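Local coordinates for cellulosomal scaffoldin anchoring protein C (Acetivibrio cellulolyticus, PDB 4UYP) that carries cohesin modules, the third of which binds the dockerin of the adaptor scaffoldin ScaB and so helps attach the cellulosome to the cell surface, at residues 35-40 / 113-118. Numbering follows the deposited sequence.
Sequences SFRTNF and TTNSAY. With EPE (4-(2-hydroxyethyl)-1-piperazine ethanesulfonic acid), chain U.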
ATOM      1  N   SER C  35      12.211   5.417  -4.834  1.00  8.18           N
ATOM      2  CA  SER C  35      10.755   5.779  -4.777  1.00  7.97           C
ATOM      3  C   SER C  35      10.285   5.530  -3.340  1.00  8.72           C
ATOM      4  O   SER C  35      10.796   4.688  -2.640  1.00  9.25           O
ATOM      5  CB  SER C  35       9.936   4.952  -5.768  1.00  9.54           C
ATOM      6  OG  SER C  35       9.968   3.583  -5.410  1.00 10.31           O
ATOM      7  N   PHE C  36       9.329   6.369  -2.967  1.00  9.29           N
ATOM      8  CA  PHE C  36       8.816   6.272  -1.612  1.00  9.24           C
ATOM      9  C   PHE C  36       7.323   6.470  -1.696  1.00  8.98           C
ATOM     10  O   PHE C  36       6.866   7.482  -2.254  1.00  9.28           O
ATOM     11  CB  PHE C  36       9.435   7.356  -0.685  1.00 10.32           C
ATOM     12  CG  PHE C  36       8.937   7.279   0.734  1.00 12.60           C
ATOM     13  CD1 PHE C  36       9.438   6.302   1.513  1.00 14.96           C
ATOM     14  CD2 PHE C  36       7.894   8.122   1.204  1.00 17.75           C
ATOM     15  CE1 PHE C  36       9.026   6.062   2.782  1.00 17.54           C
ATOM     16  CE2 PHE C  36       7.431   7.844   2.563  1.00 16.45           C
ATOM     17  CZ  PHE C  36       8.056   6.858   3.242  1.00 16.12           C
ATOM     18  N   ARG C  37       6.491   5.499  -1.256  1.00  8.37           N
ATOM     19  CA  ARG C  37       5.026   5.668  -1.305  1.00  9.17           C
ATOM     20  C   ARG C  37       4.446   5.473   0.052  1.00  8.73           C
ATOM     21  O   ARG C  37       4.848   4.558   0.782  1.00  9.27           O
ATOM     22  CB  ARG C  37       4.492   4.585  -2.225  1.00  9.21           C
ATOM     23  CG  ARG C  37       2.960   4.739  -2.287  1.00 12.26           C
ATOM     24  CD  ARG C  37       2.259   3.786  -3.256  1.00 10.47           C
ATOM     25  NE  ARG C  37       2.706   4.044  -4.592  1.00 10.41           N
ATOM     26  CZ  ARG C  37       2.064   3.535  -5.614  1.00 11.14           C
ATOM     27  NH1 ARG C  37       0.976   2.754  -5.517  1.00 11.28           N
ATOM     28  NH2 ARG C  37       2.477   3.777  -6.859  1.00 10.68           N
ATOM     29  N   THR C  38       3.544   6.381   0.410  1.00  9.74           N
ATOM     30  CA  THR C  38       2.768   6.319   1.694  0.50  9.75           C
ATOM     31  C   THR C  38       1.334   6.054   1.350  1.00  9.72           C
ATOM     32  O   THR C  38       0.766   6.660   0.435  1.00 10.96           O
ATOM     33  CB  THR C  38       2.735   7.690   2.464  0.50 10.02           C
ATOM     34  OG1 THR C  38       2.162   8.704   1.668  0.50 10.41           O
ATOM     35  CG2 THR C  38       4.207   8.096   2.863  0.50 10.16           C
ATOM     36  N   ASN C  39       0.655   5.181   2.132  1.00  9.45           N
ATOM     37  CA  ASN C  39      -0.809   5.122   2.078  1.00  9.23           C
ATOM     38  C   ASN C  39      -1.460   5.784   3.304  1.00  8.85           C
ATOM     39  O   ASN C  39      -0.839   5.945   4.332  1.00  9.98           O
ATOM     40  CB  ASN C  39      -1.238   3.613   2.034  1.00 10.40           C
ATOM     41  CG  ASN C  39      -0.830   2.964   0.674  1.00  9.46           C
ATOM     42  OD1 ASN C  39       0.209   2.241   0.655  1.00 10.50           O
ATOM     43  ND2 ASN C  39      -1.540   3.238  -0.371  1.00  9.29           N
ATOM     44  N   PHE C  40      -2.709   6.028   3.027  1.00  8.54           N
ATOM     45  CA  PHE C  40      -3.577   6.648   4.065  1.00  8.39           C
ATOM     46  C   PHE C  40      -5.020   6.348   3.698  1.00  9.88           C
ATOM     47  O   PHE C  40      -5.370   6.043   2.556  1.00  9.87           O
ATOM     48  CB  PHE C  40      -3.380   8.192   4.105  1.00  8.89           C
ATOM     49  CG  PHE C  40      -3.583   8.883   2.745  1.00  8.10           C
ATOM     50  CD1 PHE C  40      -2.441   9.003   1.840  1.00  8.36           C
ATOM     51  CD2 PHE C  40      -4.860   9.422   2.305  1.00  8.88           C
ATOM     52  CE1 PHE C  40      -2.613   9.663   0.604  1.00  8.98           C
ATOM     53  CE2 PHE C  40      -4.993  10.065   1.079  1.00 10.58           C
ATOM     54  CZ  PHE C  40      -3.857  10.177   0.212  1.00 10.38           C
ATOM     55  N   THR C 113       1.363   5.166   6.316  1.00 11.41           N
ATOM     56  CA  THR C 113       2.156   3.923   6.224  1.00 11.34           C
ATOM     57  C   THR C 113       3.101   3.830   5.033  1.00 11.76           C
ATOM     58  O   THR C 113       2.681   4.158   3.976  1.00 12.59           O
ATOM     59  CB  THR C 113       1.162   2.660   6.135  1.00 11.29           C
ATOM     60  OG1 THR C 113       0.252   2.738   5.086  1.00 14.94           O
ATOM     61  CG2 THR C 113       0.272   2.596   7.478  1.00 14.99           C
ATOM     62  N   THR C 114       4.315   3.398   5.246  1.00 11.40           N
ATOM     63  CA  THR C 114       5.263   3.133   4.083  1.00 11.37           C
ATOM     64  C   THR C 114       4.825   1.889   3.314  1.00 13.33           C
ATOM     65  O   THR C 114       4.633   0.834   3.981  1.00 14.62           O
ATOM     66  CB  THR C 114       6.627   2.962   4.617  1.00 10.67           C
ATOM     67  OG1 THR C 114       7.056   4.091   5.413  1.00 14.08           O
ATOM     68  CG2 THR C 114       7.624   2.855   3.392  1.00 12.33           C
ATOM     69  N   ASN C 115       4.733   1.955   2.022  1.00 10.32           N
ATOM     70  CA  ASN C 115       4.296   0.822   1.160  1.00 11.39           C
ATOM     71  C   ASN C 115       5.577   0.134   0.629  1.00 11.89           C
ATOM     72  O   ASN C 115       6.194   0.671  -0.287  1.00 12.64           O
ATOM     73  CB  ASN C 115       3.342   1.301   0.112  1.00 11.35           C
ATOM     74  CG  ASN C 115       2.683   0.156  -0.678  1.00 11.42           C
ATOM     75  OD1 ASN C 115       3.447  -0.857  -0.902  1.00 12.63           O
ATOM     76  ND2 ASN C 115       1.515   0.313  -1.150  1.00 11.72           N
ATOM     77  N   SER C 116       5.904  -1.071   1.132  1.00 11.00           N
ATOM     78  CA  SER C 116       7.175  -1.730   0.732  1.00 11.54           C
ATOM     79  C   SER C 116       7.064  -2.213  -0.700  1.00 12.33           C
ATOM     80  O   SER C 116       8.153  -2.445  -1.255  1.00 12.41           O
ATOM     81  CB  SER C 116       7.579  -2.812   1.751  1.00 15.11           C
ATOM     82  OG  SER C 116       6.517  -3.684   1.682  1.00 15.73           O
ATOM     83  N   ALA C 117       5.914  -2.381  -1.311  1.00 11.02           N
ATOM     84  CA  ALA C 117       5.829  -2.805  -2.695  1.00  9.96           C
ATOM     85  C   ALA C 117       6.223  -1.721  -3.704  1.00 12.44           C
ATOM     86  O   ALA C 117       6.462  -1.972  -4.890  1.00 12.35           O
ATOM     87  CB  ALA C 117       4.470  -3.404  -3.003  1.00 12.09           C
ATOM     88  N   TYR C 118       6.206  -0.474  -3.241  1.00  9.87           N
ATOM     89  CA  TYR C 118       6.361   0.669  -4.125  1.00 10.33           C
ATOM     90  C   TYR C 118       7.519   1.585  -3.637  1.00  9.04           C
ATOM     91  O   TYR C 118       7.709   2.681  -4.230  1.00 11.27           O
ATOM     92  CB  TYR C 118       5.038   1.521  -4.233  1.00 11.67           C
ATOM     93  CG  TYR C 118       4.002   0.771  -4.985  1.00 10.69           C
ATOM     94  CD1 TYR C 118       3.121  -0.057  -4.207  1.00 11.19           C
ATOM     95  CD2 TYR C 118       3.825   0.927  -6.357  1.00 11.70           C
ATOM     96  CE1 TYR C 118       2.110  -0.753  -4.900  1.00 11.98           C
ATOM     97  CE2 TYR C 118       2.826   0.199  -7.065  1.00 13.24           C
ATOM     98  CZ  TYR C 118       1.959  -0.581  -6.231  1.00 12.36           C
ATOM     99  OH  TYR C 118       0.991  -1.341  -6.894  1.00 16.77           O
TER
HETATM  100  N1  EPE U1152      -3.319  -0.530  -6.410  0.50 15.44           N
HETATM  101  C2  EPE U1152      -2.673  -0.274  -7.670  0.50 17.61           C
HETATM  102  C3  EPE U1152      -3.142  -1.425  -8.632  0.50 23.22           C
HETATM  103  N4  EPE U1152      -4.603  -1.234  -8.804  0.50 24.63           N
HETATM  104  C5  EPE U1152      -5.430  -0.953  -7.657  0.50 21.41           C
HETATM  105  C6  EPE U1152      -4.595  -1.224  -6.433  0.50 17.18           C
HETATM  106  C7  EPE U1152      -5.224  -1.316 -10.155  0.50 27.56           C
HETATM  107  C8  EPE U1152      -5.573   0.131 -10.512  0.50 29.85           C
HETATM  108  O8  EPE U1152      -6.952   0.333 -10.119  0.50 27.11           O
HETATM  109  C9  EPE U1152      -2.728  -0.471  -5.073  0.50  9.86           C
HETATM  110  C10 EPE U1152      -1.748   0.708  -4.792  0.50  6.93           C
HETATM  111  S   EPE U1152      -1.328   0.795  -3.149  0.50  5.44           S
HETATM  112  O1S EPE U1152      -0.501   1.986  -3.063  0.50  5.48           O
HETATM  113  O2S EPE U1152      -0.543  -0.408  -2.814  0.50  6.50           O
HETATM  114  O3S EPE U1152      -2.537   0.939  -2.335  0.50  6.81           O
HETATM  115  O   HOH W   1       5.994   4.778  -5.472  1.00 11.87           O
HETATM  116  O   HOH W   2       1.352   1.380   2.940  1.00 11.68           O
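R37 and Y118 run alongside each other, and the guanidinium rests flat on one face of the phenol ring: CZ of R37 is 3.6 Å from the Y118 ring centroid and the planes are 11° apart, a stacked cation-pi pair. The R37 chain leaves with CG anti to its backbone N and bends at chi3 (-62°), which turns the head over the ring. At the guanidinium edge, NH1 of R37 gives a nearly straight bond (167°) to O1S of EPE, a buffer molecule most likely carried over from crystallisation. ND2 of N39 donates to the same sulfonate oxygen, while ND2 of N115 donates to O2S of EPE at 2.7 Å and also to OD1 of N39 at 2.9 Å, on a lone pair. Beneath these side chains, strands 33-39 and 109-122 of the cohesin beta-sandwich run antiparallel. N39 and T113 form a hydrogen-bonded pair, T38 and T114 the next, non-hydrogen-bonded one, and N115 N donates to R37 O at 2.9 Å. The chain then turns: OD1 of N115 accepts from A117 N, an Asx turn, and Y118 swings back so that its carbonyl O accepts from OG of S35 at 2.7 Å, the donor above the carbonyl plane. The T114 methyl CG2 meets F36 CE1 at 3.6 Å. Further out, NH2 of R37 donates to V25 O of the ScaB chain, placing the stacked pair at the dockerin interface.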